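Side-chain contacts in mannonate dehydratase (Streptococcus suis, PDB 3BDK), which probably catalyses the dehydration of D-mannonate to 2-dehydro-3-deoxy-D-gluconate, using manganese or ferrous iron as cofactor: residues His89-Ile92 with Pro97-Asp100; Asn105-Ile110 with Leu206-Glu211; Trp131-Leu136 with Trp295-Thr300; Trp336-Lys341 with Gly346-Ala351. One frame throughout, in Å; residues are numbered along the deposited sequence.

Interaction 1 of 4, residues His89-Ile92 with Pro97-Asp100; sequences HEDI and PNRD
Asn-98 reaches back to Asp-91 with its amide nitrogen. ND2 lies 3.0 Å from Asp-91 OD2. It is about as near to two carbons of the same side chain, CG and CB of Asp-91, both at 3.1 Å. The two flat groups stand nearly perpendicular, with planes 86° apart. CG of Asn-98 sits between the backbone N and the carbonyl carbon (chi1 54°), which swings the amide toward the short helix 90-93. That helix starts at an N-cap. His-89 ND1 accepts from Asp-91 N at 2.9 Å, with an N-H...N angle of 163°, and the donor lies in the imidazole plane. This bond caps the first turn of helix 90-93. The whole unit belongs to the TIM barrel. It lies in the link between strand 79-84 and helix 99-114.

Arg-99 follows and meets the helix through its base. Its CB packs 4.0 Å from the carbonyl O of Asp-91. Ile-92 brings CG1 to the same region, 4.3 Å from Arg-99 CB and 4.2 Å from Arg-99 O. From CG to NE the arginine chain runs extended, carrying the guanidinium to helix 191-210, where it makes a cation-pi contact with Tyr-200. Ile-92 turns to the same helix and touches Phe-201. Next along, Asp-100 OD1 is hydrogen-bonded to the hydroxyl of Tyr-200.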
loop_
_atom_site.group_PDB
_atom_site.type_symbol
_atom_site.label_atom_id
_atom_site.label_comp_id
_atom_site.label_asym_id
_atom_site.label_seq_id
_atom_site.Cartn_x
_atom_site.Cartn_y
_atom_site.Cartn_z
ATOM N N HIS A 89 17.494 11.991 28.878
ATOM C CA HIS A 89 18.263 13.253 28.913
ATOM C C HIS A 89 19.749 12.994 28.616
ATOM O O HIS A 89 20.281 11.930 28.953
ATOM C CB HIS A 89 18.102 13.961 30.295
ATOM C CG HIS A 89 18.559 15.397 30.311
ATOM N ND1 HIS A 89 19.888 15.763 30.395
ATOM C CD2 HIS A 89 17.860 16.558 30.234
ATOM C CE1 HIS A 89 19.988 17.083 30.357
ATOM N NE2 HIS A 89 18.770 17.590 30.258
ATOM N N GLU A 90 20.426 13.965 28.004
ATOM C CA GLU A 90 21.866 13.832 27.737
ATOM C C GLU A 90 22.637 13.505 29.003
ATOM O O GLU A 90 23.552 12.681 28.978
ATOM C CB GLU A 90 22.464 15.077 27.078
ATOM C CG GLU A 90 22.145 15.219 25.591
ATOM C CD GLU A 90 22.691 14.085 24.713
ATOM O OE1 GLU A 90 23.822 13.610 24.955
ATOM O OE2 GLU A 90 21.974 13.681 23.768
ATOM N N ASP A 91 22.262 14.144 30.104
ATOM C CA ASP A 91 22.914 13.919 31.389
ATOM C C ASP A 91 22.808 12.473 31.848
ATOM O O ASP A 91 23.710 11.978 32.518
ATOM C CB ASP A 91 22.346 14.853 32.460
ATOM C CG ASP A 91 22.739 16.305 32.241
ATOM O OD1 ASP A 91 23.854 16.552 31.727
ATOM O OD2 ASP A 91 21.932 17.195 32.605
ATOM N N ILE A 92 21.716 11.793 31.496
ATOM C CA ILE A 92 21.627 10.364 31.797
ATOM C C ILE A 92 22.566 9.590 30.882
ATOM O O ILE A 92 23.309 8.723 31.344
ATOM C CB ILE A 92 20.195 9.791 31.700
ATOM C CG1 ILE A 92 19.292 10.435 32.752
ATOM C CG2 ILE A 92 20.220 8.271 31.895
ATOM C CD1 ILE A 92 17.800 10.268 32.483
ATOM N N PRO A 97 26.398 13.413 37.504
ATOM C CA PRO A 97 25.963 13.061 38.879
ATOM C C PRO A 97 24.496 13.404 39.136
ATOM O O PRO A 97 23.770 12.639 39.789
ATOM C CB PRO A 97 26.861 13.923 39.771
ATOM C CG PRO A 97 27.951 14.414 38.890
ATOM C CD PRO A 97 27.370 14.516 37.520
ATOM N N ASN A 98 24.090 14.552 38.598
ATOM C CA ASN A 98 22.706 15.001 38.506
ATOM C C ASN A 98 21.755 14.101 37.737
ATOM O O ASN A 98 20.707 14.569 37.315
ATOM C CB ASN A 98 22.705 16.320 37.744
ATOM C CG ASN A 98 23.408 16.199 36.399
ATOM O OD1 ASN A 98 24.640 16.181 36.340
ATOM N ND2 ASN A 98 22.633 16.091 35.323
ATOM N N ARG A 99 22.110 12.844 37.509
ATOM C CA ARG A 99 21.270 11.990 36.685
ATOM C C ARG A 99 20.085 11.410 37.428
ATOM O O ARG A 99 19.026 11.226 36.826
ATOM C CB ARG A 99 22.073 10.881 35.986
ATOM C CG ARG A 99 22.612 9.747 36.881
ATOM C CD ARG A 99 23.564 8.859 36.102
ATOM N NE ARG A 99 24.363 7.986 36.957
ATOM C CZ ARG A 99 25.203 7.052 36.508
ATOM N NH1 ARG A 99 25.362 6.857 35.201
ATOM N NH2 ARG A 99 25.880 6.304 37.366
ATOM N N ASP A 100 20.265 11.133 38.722
ATOM C CA ASP A 100 19.264 10.445 39.560
ATOM C C ASP A 100 17.887 11.088 39.563
ATOM O O ASP A 100 16.870 10.398 39.479
ATOM C CB ASP A 100 19.760 10.321 41.002
ATOM C CG ASP A 100 20.484 9.015 41.258
ATOM O OD1 ASP A 100 20.118 8.000 40.619
ATOM O OD2 ASP A 100 21.415 9.009 42.095
#

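Interaction 2 of 4, residues Asn105-Ile110 with Leu206-Glu211; sequences NYKTSI and LPTAEE
Lys-107 and Thr-208 meet beside a salt bridge, in which Lys-107 NZ pairs with Glu-104 OE2 three residues earlier on the same helix. The lysine chain is bent at chi2, chi3 and chi4. It folds back toward Glu-104 and brings its middle against the other helix. CD comes 3.4 Å from Thr-208 OG1, and CE lies 3.8 Å from the same oxygen. The two side chains cross at about a right angle, so the threonine hydroxyl meets the flank of the methylene chain and not its charged end.

Thr-208 turns its methyl the other way. CG2 is anti to the backbone N (chi1 -49° for OG1) and rests 3.4 Å from the carbonyl O of Lys-107. One branch thus touches the lysine side chain while the other touches its backbone.

One turn further on, the contact is apolar. Ile-110 points CG2 at Ala-209 and touches its CB at 3.6 Å. CA of Ala-209 is equally near that methyl, so the isoleucine branch lies against backbone and side chain together. Both residues also touch Met-216 of strand 215-218, on the inner side of the pair. A salt bridge from Arg-111 NH2 to Glu-211 OE1 lies a little further along.

The axes of segments 105-110 and 206-210 come within 9.2 Å. Their directions differ by only 20°. Two helices running side by side in the same sense, each leading into one of the adjacent parallel strands 120-123 and 215-218, are characteristic of the outer helical layer of a TIM barrel.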
loop_
_atom_site.group_PDB
_atom_site.type_symbol
_atom_site.label_atom_id
_atom_site.label_comp_id
_atom_site.label_asym_id
_atom_site.label_seq_id
_atom_site.Cartn_x
_atom_site.Cartn_y
_atom_site.Cartn_z
ATOM N N ASN A 105 12.209 11.722 37.357
ATOM C CA ASN A 105 11.201 12.256 36.469
ATOM C C ASN A 105 10.800 11.292 35.370
ATOM O O ASN A 105 9.641 11.281 34.952
ATOM C CB ASN A 105 11.675 13.591 35.903
ATOM C CG ASN A 105 11.580 14.710 36.927
ATOM O OD1 ASN A 105 12.392 15.634 36.925
ATOM N ND2 ASN A 105 10.581 14.624 37.818
ATOM N N TYR A 106 11.768 10.480 34.933
ATOM C CA TYR A 106 11.558 9.406 33.957
ATOM C C TYR A 106 10.803 8.219 34.587
ATOM O O TYR A 106 9.978 7.594 33.918
ATOM C CB TYR A 106 12.902 8.957 33.349
ATOM C CG TYR A 106 12.793 8.343 31.963
ATOM C CD1 TYR A 106 12.450 7.003 31.799
ATOM C CD2 TYR A 106 13.035 9.103 30.816
ATOM C CE1 TYR A 106 12.339 6.433 30.539
ATOM C CE2 TYR A 106 12.924 8.536 29.531
ATOM C CZ TYR A 106 12.569 7.197 29.405
ATOM O OH TYR A 106 12.451 6.600 28.160
ATOM N N LYS A 107 11.079 7.930 35.868
ATOM C CA LYS A 107 10.361 6.904 36.635
ATOM C C LYS A 107 8.836 7.083 36.534
ATOM O O LYS A 107 8.121 6.152 36.163
ATOM C CB LYS A 107 10.773 6.927 38.117
ATOM C CG LYS A 107 12.244 6.620 38.435
ATOM C CD LYS A 107 12.480 5.222 39.063
ATOM C CE LYS A 107 12.165 5.147 40.572
ATOM N NZ LYS A 107 12.967 6.045 41.446
ATOM N N THR A 108 8.337 8.273 36.854
ATOM C CA THR A 108 6.884 8.494 36.865
ATOM C C THR A 108 6.237 8.472 35.472
ATOM O O THR A 108 5.104 7.999 35.308
ATOM C CB THR A 108 6.478 9.784 37.616
ATOM O OG1 THR A 108 7.424 10.824 37.346
ATOM C CG2 THR A 108 6.405 9.523 39.124
ATOM N N SER A 109 6.956 8.981 34.475
ATOM C CA SER A 109 6.529 8.838 33.085
ATOM C C SER A 109 6.106 7.404 32.815
ATOM O O SER A 109 5.056 7.167 32.207
ATOM C CB SER A 109 7.637 9.239 32.132
ATOM O OG SER A 109 7.913 10.615 32.267
ATOM N N ILE A 110 6.901 6.450 33.296
ATOM C CA ILE A 110 6.595 5.048 33.065
ATOM C C ILE A 110 5.314 4.688 33.790
ATOM O O ILE A 110 4.527 3.896 33.283
ATOM C CB ILE A 110 7.703 4.069 33.543
ATOM C CG1 ILE A 110 9.122 4.619 33.320
ATOM C CG2 ILE A 110 7.501 2.695 32.904
ATOM C CD1 ILE A 110 9.578 4.691 31.882
ATOM N N LEU A 206 13.613 -0.557 35.028
ATOM C CA LEU A 206 12.866 -1.744 34.654
ATOM C C LEU A 206 11.821 -2.221 35.672
ATOM O O LEU A 206 10.657 -2.375 35.308
ATOM C CB LEU A 206 13.797 -2.859 34.178
ATOM C CG LEU A 206 13.961 -2.959 32.650
ATOM C CD1 LEU A 206 12.929 -3.902 32.019
ATOM C CD2 LEU A 206 13.938 -1.600 31.956
ATOM N N PRO A 207 12.207 -2.423 36.948
ATOM C CA PRO A 207 11.166 -2.797 37.914
ATOM C C PRO A 207 10.026 -1.769 37.924
ATOM O O PRO A 207 8.867 -2.154 37.984
ATOM C CB PRO A 207 11.912 -2.773 39.254
ATOM C CG PRO A 207 13.130 -1.916 39.004
ATOM C CD PRO A 207 13.518 -2.291 37.603
ATOM N N THR A 208 10.364 -0.479 37.841
ATOM C CA THR A 208 9.383 0.601 37.693
ATOM C C THR A 208 8.437 0.322 36.531
ATOM O O THR A 208 7.259 0.639 36.605
ATOM C CB THR A 208 10.083 1.977 37.454
ATOM O OG1 THR A 208 11.132 2.178 38.421
ATOM C CG2 THR A 208 9.093 3.145 37.521
ATOM N N ALA A 209 8.963 -0.286 35.468
ATOM C CA ALA A 209 8.209 -0.551 34.236
ATOM C C ALA A 209 7.467 -1.864 34.285
ATOM O O ALA A 209 6.382 -1.976 33.731
ATOM C CB ALA A 209 9.131 -0.519 33.022
ATOM N N GLU A 210 8.047 -2.870 34.926
ATOM C CA GLU A 210 7.299 -4.089 35.212
ATOM C C GLU A 210 6.204 -3.773 36.239
ATOM O O GLU A 210 5.154 -4.430 36.262
ATOM C CB GLU A 210 8.218 -5.188 35.728
ATOM C CG GLU A 210 9.188 -5.738 34.688
ATOM C CD GLU A 210 10.365 -6.467 35.323
ATOM O OE1 GLU A 210 10.552 -7.674 35.023
ATOM O OE2 GLU A 210 11.087 -5.831 36.134
ATOM N N GLU A 211 6.447 -2.748 37.062
ATOM C CA GLU A 211 5.477 -2.302 38.068
ATOM C C GLU A 211 4.272 -1.586 37.427
ATOM O O GLU A 211 3.171 -1.591 37.992
ATOM C CB GLU A 211 6.170 -1.541 39.248
ATOM C CG GLU A 211 6.018 0.016 39.440
ATOM C CD GLU A 211 6.928 0.598 40.603
ATOM O OE1 GLU A 211 6.983 1.840 40.801
ATOM O OE2 GLU A 211 7.606 -0.186 41.309
#

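Interaction 3 of 4, residues Trp131-Leu136 with Trp295-Thr300; sequences WTRSDL and WGFQET. With DNO (D-mannose), chain C.
The guanidinium of Arg-133 has the ring of Phe-297 over one face and the carboxylate of Glu-299 at its edge. Phe-297 CE2 stands 3.7 Å above the guanidinium plane, over its centre. The phenyl edge stands nearly upright on that face, with the planes 79° apart. At chi1 65° the phenyl group folds over its own backbone and so reaches the arginine.

The carboxylate is held side-on in a salt bridge. Both donors go to one oxygen of Glu-299. Arg-133 NH2 reaches OE2 at 2.8 Å, nearly in line with the C-O bond. Arg-133 NE reaches the same OE2 at 3.2 Å, on its anti side. The two nitrogens come from opposite faces of the carboxylate plane.

The remaining nitrogen looks back. Arg-133 NH1 donates to Thr-132 O at 3.1 Å, a straight bond of 168° that arrives from above the carbonyl plane. NH1 also forms a salt bridge with Asp-222, a residue of the sugar pocket. These bonds together fix the rotation of the guanidinium. The Arg-133 side chain is about 7 Å from the bound manganese. Trp-131 lines that pocket too. The edge of its indole faces D-mannose, with NE1 2.9 Å from sugar O4.

Strand 145-150 lies between the two segments. It pairs antiparallel with strand 296-299 on one side and with strand 135-139 on the other, where Ser-134 and Asp-135 form a classic beta bulge opposite Ala-148. Strand 290-293 completes this small antiparallel sheet.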
loop_
_atom_site.group_PDB
_atom_site.type_symbol
_atom_site.label_atom_id
_atom_site.label_comp_id
_atom_site.label_asym_id
_atom_site.label_seq_id
_atom_site.Cartn_x
_atom_site.Cartn_y
_atom_site.Cartn_z
ATOM N N TRP A 131 19.288 10.929 14.963
ATOM C CA TRP A 131 19.532 10.435 13.621
ATOM C C TRP A 131 20.367 11.486 12.902
ATOM O O TRP A 131 20.485 12.626 13.361
ATOM C CB TRP A 131 18.215 10.176 12.877
ATOM C CG TRP A 131 17.296 11.362 12.865
ATOM C CD1 TRP A 131 16.337 11.659 13.779
ATOM C CD2 TRP A 131 17.271 12.427 11.903
ATOM N NE1 TRP A 131 15.703 12.833 13.447
ATOM C CE2 TRP A 131 16.259 13.329 12.303
ATOM C CE3 TRP A 131 18.005 12.705 10.740
ATOM C CZ2 TRP A 131 15.950 14.489 11.578
ATOM C CZ3 TRP A 131 17.698 13.874 10.019
ATOM C CH2 TRP A 131 16.681 14.743 10.444
ATOM N N THR A 132 20.936 11.103 11.772
ATOM C CA THR A 132 21.737 12.007 10.978
ATOM C C THR A 132 21.488 11.665 9.520
ATOM O O THR A 132 21.597 10.502 9.116
ATOM C CB THR A 132 23.212 11.817 11.325
ATOM O OG1 THR A 132 23.417 12.155 12.701
ATOM C CG2 THR A 132 24.127 12.673 10.445
ATOM N N ARG A 133 21.131 12.671 8.738
ATOM C CA ARG A 133 21.049 12.509 7.307
ATOM C C ARG A 133 21.897 13.603 6.688
ATOM O O ARG A 133 22.097 14.647 7.303
ATOM C CB ARG A 133 19.602 12.608 6.822
ATOM C CG ARG A 133 18.661 11.509 7.334
ATOM C CD ARG A 133 19.153 10.088 6.963
ATOM N NE ARG A 133 18.191 9.068 7.358
ATOM C CZ ARG A 133 18.270 8.330 8.465
ATOM N NH1 ARG A 133 19.293 8.474 9.305
ATOM N NH2 ARG A 133 17.318 7.440 8.731
ATOM N N SER A 134 22.414 13.354 5.485
ATOM C CA SER A 134 23.176 14.345 4.749
ATOM C C SER A 134 22.231 15.147 3.862
ATOM O O SER A 134 22.562 16.250 3.415
ATOM C CB SER A 134 24.223 13.652 3.874
ATOM O OG SER A 134 23.816 13.640 2.509
ATOM N N ASP A 135 21.055 14.584 3.589
ATOM C CA ASP A 135 20.184 15.121 2.539
ATOM C C ASP A 135 18.753 14.642 2.708
ATOM O O ASP A 135 18.495 13.434 2.704
ATOM C CB ASP A 135 20.737 14.720 1.160
ATOM C CG ASP A 135 20.024 15.416 0.000
ATOM O OD1 ASP A 135 19.030 16.146 0.212
ATOM O OD2 ASP A 135 20.464 15.205 -1.147
ATOM N N LEU A 136 17.836 15.608 2.801
ATOM C CA LEU A 136 16.450 15.375 3.179
ATOM C C LEU A 136 15.478 15.470 2.016
ATOM O O LEU A 136 14.253 15.519 2.216
ATOM C CB LEU A 136 16.022 16.345 4.284
ATOM C CG LEU A 136 16.930 16.522 5.510
ATOM C CD1 LEU A 136 16.322 17.571 6.420
ATOM C CD2 LEU A 136 17.144 15.237 6.272
ATOM N N TRP A 295 29.258 3.360 1.046
ATOM C CA TRP A 295 28.974 4.771 0.745
ATOM C C TRP A 295 27.954 5.439 1.677
ATOM O O TRP A 295 27.723 6.652 1.602
ATOM C CB TRP A 295 28.487 4.909 -0.703
ATOM C CG TRP A 295 27.217 4.097 -1.015
ATOM C CD1 TRP A 295 27.158 2.798 -1.442
ATOM C CD2 TRP A 295 25.855 4.539 -0.903
ATOM N NE1 TRP A 295 25.851 2.408 -1.592
ATOM C CE2 TRP A 295 25.033 3.456 -1.266
ATOM C CE3 TRP A 295 25.255 5.739 -0.521
ATOM C CZ2 TRP A 295 23.650 3.548 -1.291
ATOM C CZ3 TRP A 295 23.872 5.821 -0.523
ATOM C CH2 TRP A 295 23.088 4.738 -0.911
ATOM N N GLY A 296 27.331 4.657 2.546
ATOM C CA GLY A 296 26.222 5.170 3.336
ATOM C C GLY A 296 24.946 4.454 2.954
ATOM O O GLY A 296 24.938 3.230 2.756
ATOM N N PHE A 297 23.856 5.202 2.841
ATOM C CA PHE A 297 22.556 4.577 2.643
ATOM C C PHE A 297 21.485 5.577 2.275
ATOM O O PHE A 297 21.623 6.780 2.522
ATOM C CB PHE A 297 22.127 3.796 3.892
ATOM C CG PHE A 297 21.897 4.653 5.098
ATOM C CD1 PHE A 297 22.927 4.928 5.974
ATOM C CD2 PHE A 297 20.641 5.166 5.376
ATOM C CE1 PHE A 297 22.718 5.724 7.106
ATOM C CE2 PHE A 297 20.428 5.976 6.504
ATOM C CZ PHE A 297 21.480 6.245 7.370
ATOM N N GLN A 298 20.410 5.051 1.693
ATOM C CA GLN A 298 19.283 5.845 1.273
ATOM C C GLN A 298 17.982 5.110 1.524
ATOM O O GLN A 298 17.836 3.931 1.154
ATOM C CB GLN A 298 19.380 6.200 -0.203
ATOM C CG GLN A 298 18.155 7.019 -0.640
ATOM C CD GLN A 298 18.309 7.779 -1.923
ATOM O OE1 GLN A 298 17.386 8.461 -2.326
ATOM N NE2 GLN A 298 19.457 7.673 -2.576
ATOM N N GLU A 299 17.038 5.811 2.149
ATOM C CA GLU A 299 15.707 5.284 2.390
ATOM C C GLU A 299 14.962 5.124 1.064
ATOM O O GLU A 299 15.086 5.964 0.171
ATOM C CB GLU A 299 14.942 6.208 3.329
ATOM C CG GLU A 299 15.567 6.271 4.708
ATOM C CD GLU A 299 14.798 7.112 5.731
ATOM O OE1 GLU A 299 13.549 7.245 5.624
ATOM O OE2 GLU A 299 15.475 7.621 6.656
ATOM N N THR A 300 14.195 4.043 0.952
ATOM C CA THR A 300 13.474 3.739 -0.272
ATOM C C THR A 300 12.001 3.514 0.001
ATOM O O THR A 300 11.524 3.723 1.106
ATOM C CB THR A 300 14.041 2.467 -0.984
ATOM O OG1 THR A 300 13.832 1.315 -0.162
ATOM C CG2 THR A 300 15.521 2.622 -1.297
HETATM C C1 DNO C . 14.406 8.967 13.210
HETATM C C2 DNO C . 12.885 8.875 13.416
HETATM C C3 DNO C . 12.237 10.122 14.096
HETATM C C4 DNO C . 12.734 10.649 15.482
HETATM C C5 DNO C . 13.145 9.630 16.588
HETATM C C6 DNO C . 12.910 10.250 17.972
HETATM O O1 DNO C . 14.992 8.143 12.506
HETATM O O2 DNO C . 12.545 7.656 14.100
HETATM O O3 DNO C . 10.839 9.882 14.225
HETATM O O4 DNO C . 13.766 11.623 15.277
HETATM O O5 DNO C . 12.424 8.390 16.528
HETATM O O6 DNO C . 14.136 10.801 18.460
#

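Interaction 4 of 4, residues Trp336-Lys341 with Gly346-Ala351; sequences WGDQTK and GLYDRA
The aromatic contact joins Trp-336 and Tyr-348. Trp-336 CE3 lies over one face of the tyrosine ring, 3.5 Å from Tyr-348 CG. The planes are 42° apart, so the rings meet at a slant.

Asp-338 takes the opposite face of Tyr-348. Its OD2 sits 3.0 Å from Tyr-348 CD2, a very tight approach that is not obviously favourable. Each face carries one group, both tilted. With CG anti to its carbonyl carbon (chi1 -54°), Tyr-348 sets its ring between them.

Hydrogen bonding centres on the same aspartate. Leu-347 N donates to Asp-338 OD2 at 3.3 Å, a weak and bent bond. Thr-340 OG1 donates to the other oxygen, OD1, though the modelled separation is doubtfully short. Within 346-351, Arg-350 NE donates to Gly-346 O at 2.7 Å from above the carbonyl plane.

Close van der Waals packing brings Thr-340 OG1 within 3.3 Å of Gly-346 CA.

Segment 336-341 is part of the loop that follows strand 327-328, and its partner leads into helix 348-368. The contact also lies at the dimer interface. Trp-336 NE1 donates to the carbonyl of Glu-38 of the second subunit, and Tyr-348 meets Tyr-348 of that subunit near the start of the helix.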
loop_
_atom_site.group_PDB
_atom_site.type_symbol
_atom_site.label_atom_id
_atom_site.label_comp_id
_atom_site.label_asym_id
_atom_site.label_seq_id
_atom_site.Cartn_x
_atom_site.Cartn_y
_atom_site.Cartn_z
ATOM N N TRP A 336 3.746 13.095 -4.444
ATOM C CA TRP A 336 2.449 13.706 -4.723
ATOM C C TRP A 336 2.284 15.101 -4.125
ATOM O O TRP A 336 1.209 15.433 -3.637
ATOM C CB TRP A 336 1.285 12.817 -4.267
ATOM C CG TRP A 336 1.323 11.406 -4.707
ATOM C CD1 TRP A 336 1.978 10.890 -5.785
ATOM C CD2 TRP A 336 0.624 10.311 -4.099
ATOM N NE1 TRP A 336 1.753 9.537 -5.875
ATOM C CE2 TRP A 336 0.924 9.156 -4.851
ATOM C CE3 TRP A 336 -0.214 10.195 -2.979
ATOM C CZ2 TRP A 336 0.431 7.901 -4.514
ATOM C CZ3 TRP A 336 -0.707 8.956 -2.648
ATOM C CH2 TRP A 336 -0.381 7.821 -3.411
ATOM N N GLY A 337 3.356 15.893 -4.165
ATOM C CA GLY A 337 3.328 17.281 -3.715
ATOM C C GLY A 337 3.129 17.481 -2.220
ATOM O O GLY A 337 2.781 18.586 -1.781
ATOM N N ASP A 338 3.345 16.416 -1.443
ATOM C CA ASP A 338 3.302 16.475 0.025
ATOM C C ASP A 338 4.243 17.541 0.592
ATOM O O ASP A 338 5.450 17.520 0.315
ATOM C CB ASP A 338 3.627 15.110 0.630
ATOM C CG ASP A 338 2.832 14.837 1.883
ATOM O OD1 ASP A 338 2.593 15.809 2.638
ATOM O OD2 ASP A 338 2.439 13.666 2.110
ATOM N N GLN A 339 3.670 18.478 1.362
ATOM C CA GLN A 339 4.378 19.695 1.829
ATOM C C GLN A 339 4.957 19.552 3.235
ATOM O O GLN A 339 5.929 20.250 3.589
ATOM C CB GLN A 339 3.473 20.928 1.752
ATOM C CG GLN A 339 3.420 21.577 0.360
ATOM C CD GLN A 339 2.088 22.274 0.081
ATOM O OE1 GLN A 339 1.640 23.112 0.867
ATOM N NE2 GLN A 339 1.450 21.923 -1.039
ATOM N N THR A 340 4.330 18.662 4.016
ATOM C CA THR A 340 4.858 18.120 5.285
ATOM C C THR A 340 6.395 18.103 5.368
ATOM O O THR A 340 7.062 17.368 4.617
ATOM C CB THR A 340 4.407 16.669 5.452
ATOM O OG1 THR A 340 4.525 16.009 4.177
ATOM C CG2 THR A 340 2.974 16.590 5.964
ATOM N N LYS A 341 6.954 18.888 6.289
ATOM C CA LYS A 341 8.404 19.099 6.287
ATOM C C LYS A 341 9.159 18.360 7.396
ATOM O O LYS A 341 10.387 18.274 7.357
ATOM C CB LYS A 341 8.736 20.598 6.260
ATOM C CG LYS A 341 9.919 20.958 5.356
ATOM C CD LYS A 341 9.820 22.398 4.826
ATOM C CE LYS A 341 10.985 22.739 3.896
ATOM N NZ LYS A 341 11.132 21.779 2.746
ATOM N N GLY A 346 5.389 12.759 6.034
ATOM C CA GLY A 346 4.162 12.926 5.252
ATOM C C GLY A 346 3.286 11.682 5.288
ATOM O O GLY A 346 3.742 10.591 5.668
ATOM N N LEU A 347 2.028 11.835 4.879
ATOM C CA LEU A 347 1.035 10.778 5.045
ATOM C C LEU A 347 1.081 9.717 3.959
ATOM O O LEU A 347 0.825 8.543 4.222
ATOM C CB LEU A 347 -0.364 11.391 5.134
ATOM C CG LEU A 347 -1.610 10.518 4.912
ATOM C CD1 LEU A 347 -1.912 9.649 6.103
ATOM C CD2 LEU A 347 -2.777 11.422 4.613
ATOM N N TYR A 348 1.433 10.126 2.746
ATOM C CA TYR A 348 1.222 9.301 1.547
ATOM C C TYR A 348 2.044 8.031 1.477
ATOM O O TYR A 348 1.499 6.927 1.624
ATOM C CB TYR A 348 1.412 10.132 0.291
ATOM C CG TYR A 348 0.564 11.382 0.263
ATOM C CD1 TYR A 348 -0.745 11.372 0.746
ATOM C CD2 TYR A 348 1.058 12.559 -0.273
ATOM C CE1 TYR A 348 -1.541 12.502 0.709
ATOM C CE2 TYR A 348 0.273 13.716 -0.312
ATOM C CZ TYR A 348 -1.031 13.669 0.180
ATOM O OH TYR A 348 -1.810 14.799 0.147
ATOM N N ASP A 349 3.349 8.166 1.281
ATOM C CA ASP A 349 4.208 6.969 1.211
ATOM C C ASP A 349 4.154 6.133 2.491
ATOM O O ASP A 349 4.233 4.912 2.458
ATOM C CB ASP A 349 5.646 7.312 0.845
ATOM C CG ASP A 349 6.375 6.135 0.234
ATOM O OD1 ASP A 349 5.742 5.402 -0.565
ATOM O OD2 ASP A 349 7.578 5.937 0.546
ATOM N N ARG A 350 3.975 6.801 3.621
ATOM C CA ARG A 350 3.793 6.102 4.875
ATOM C C ARG A 350 2.578 5.175 4.742
ATOM O O ARG A 350 2.669 3.970 4.980
ATOM C CB ARG A 350 3.634 7.120 5.983
ATOM C CG ARG A 350 4.510 6.863 7.180
ATOM C CD ARG A 350 5.185 8.143 7.718
ATOM N NE ARG A 350 4.282 9.272 7.992
ATOM C CZ ARG A 350 3.436 9.349 9.022
ATOM N NH1 ARG A 350 3.324 8.348 9.884
ATOM N NH2 ARG A 350 2.685 10.427 9.184
ATOM N N ALA A 351 1.450 5.714 4.291
ATOM C CA ALA A 351 0.249 4.868 4.082
ATOM C C ALA A 351 0.454 3.776 3.027
ATOM O O ALA A 351 0.131 2.603 3.286
ATOM C CB ALA A 351 -0.953 5.708 3.777
#

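How the interactions relate
From the N terminus, interaction 1 closes a short loop of four residues between helix 90-93 and the start of helix 99-114. Interaction 2 starts further along that same helix and closes a long loop onto helix 191-210, in the outer layer of the barrel. Interaction 3 opens within that long loop and ends far beyond it. Interactions 2 and 3 therefore cross, and none nests in another. Interaction 3 joins the chain just before strand 135-139 to strand 296-299 of the small antiparallel sheet, beside the sugar pocket. Interaction 4 closes a short loop of four residues leading into helix 348-368. Its nearest atoms are about 5 Å from interaction 3, and both touch the second subunit.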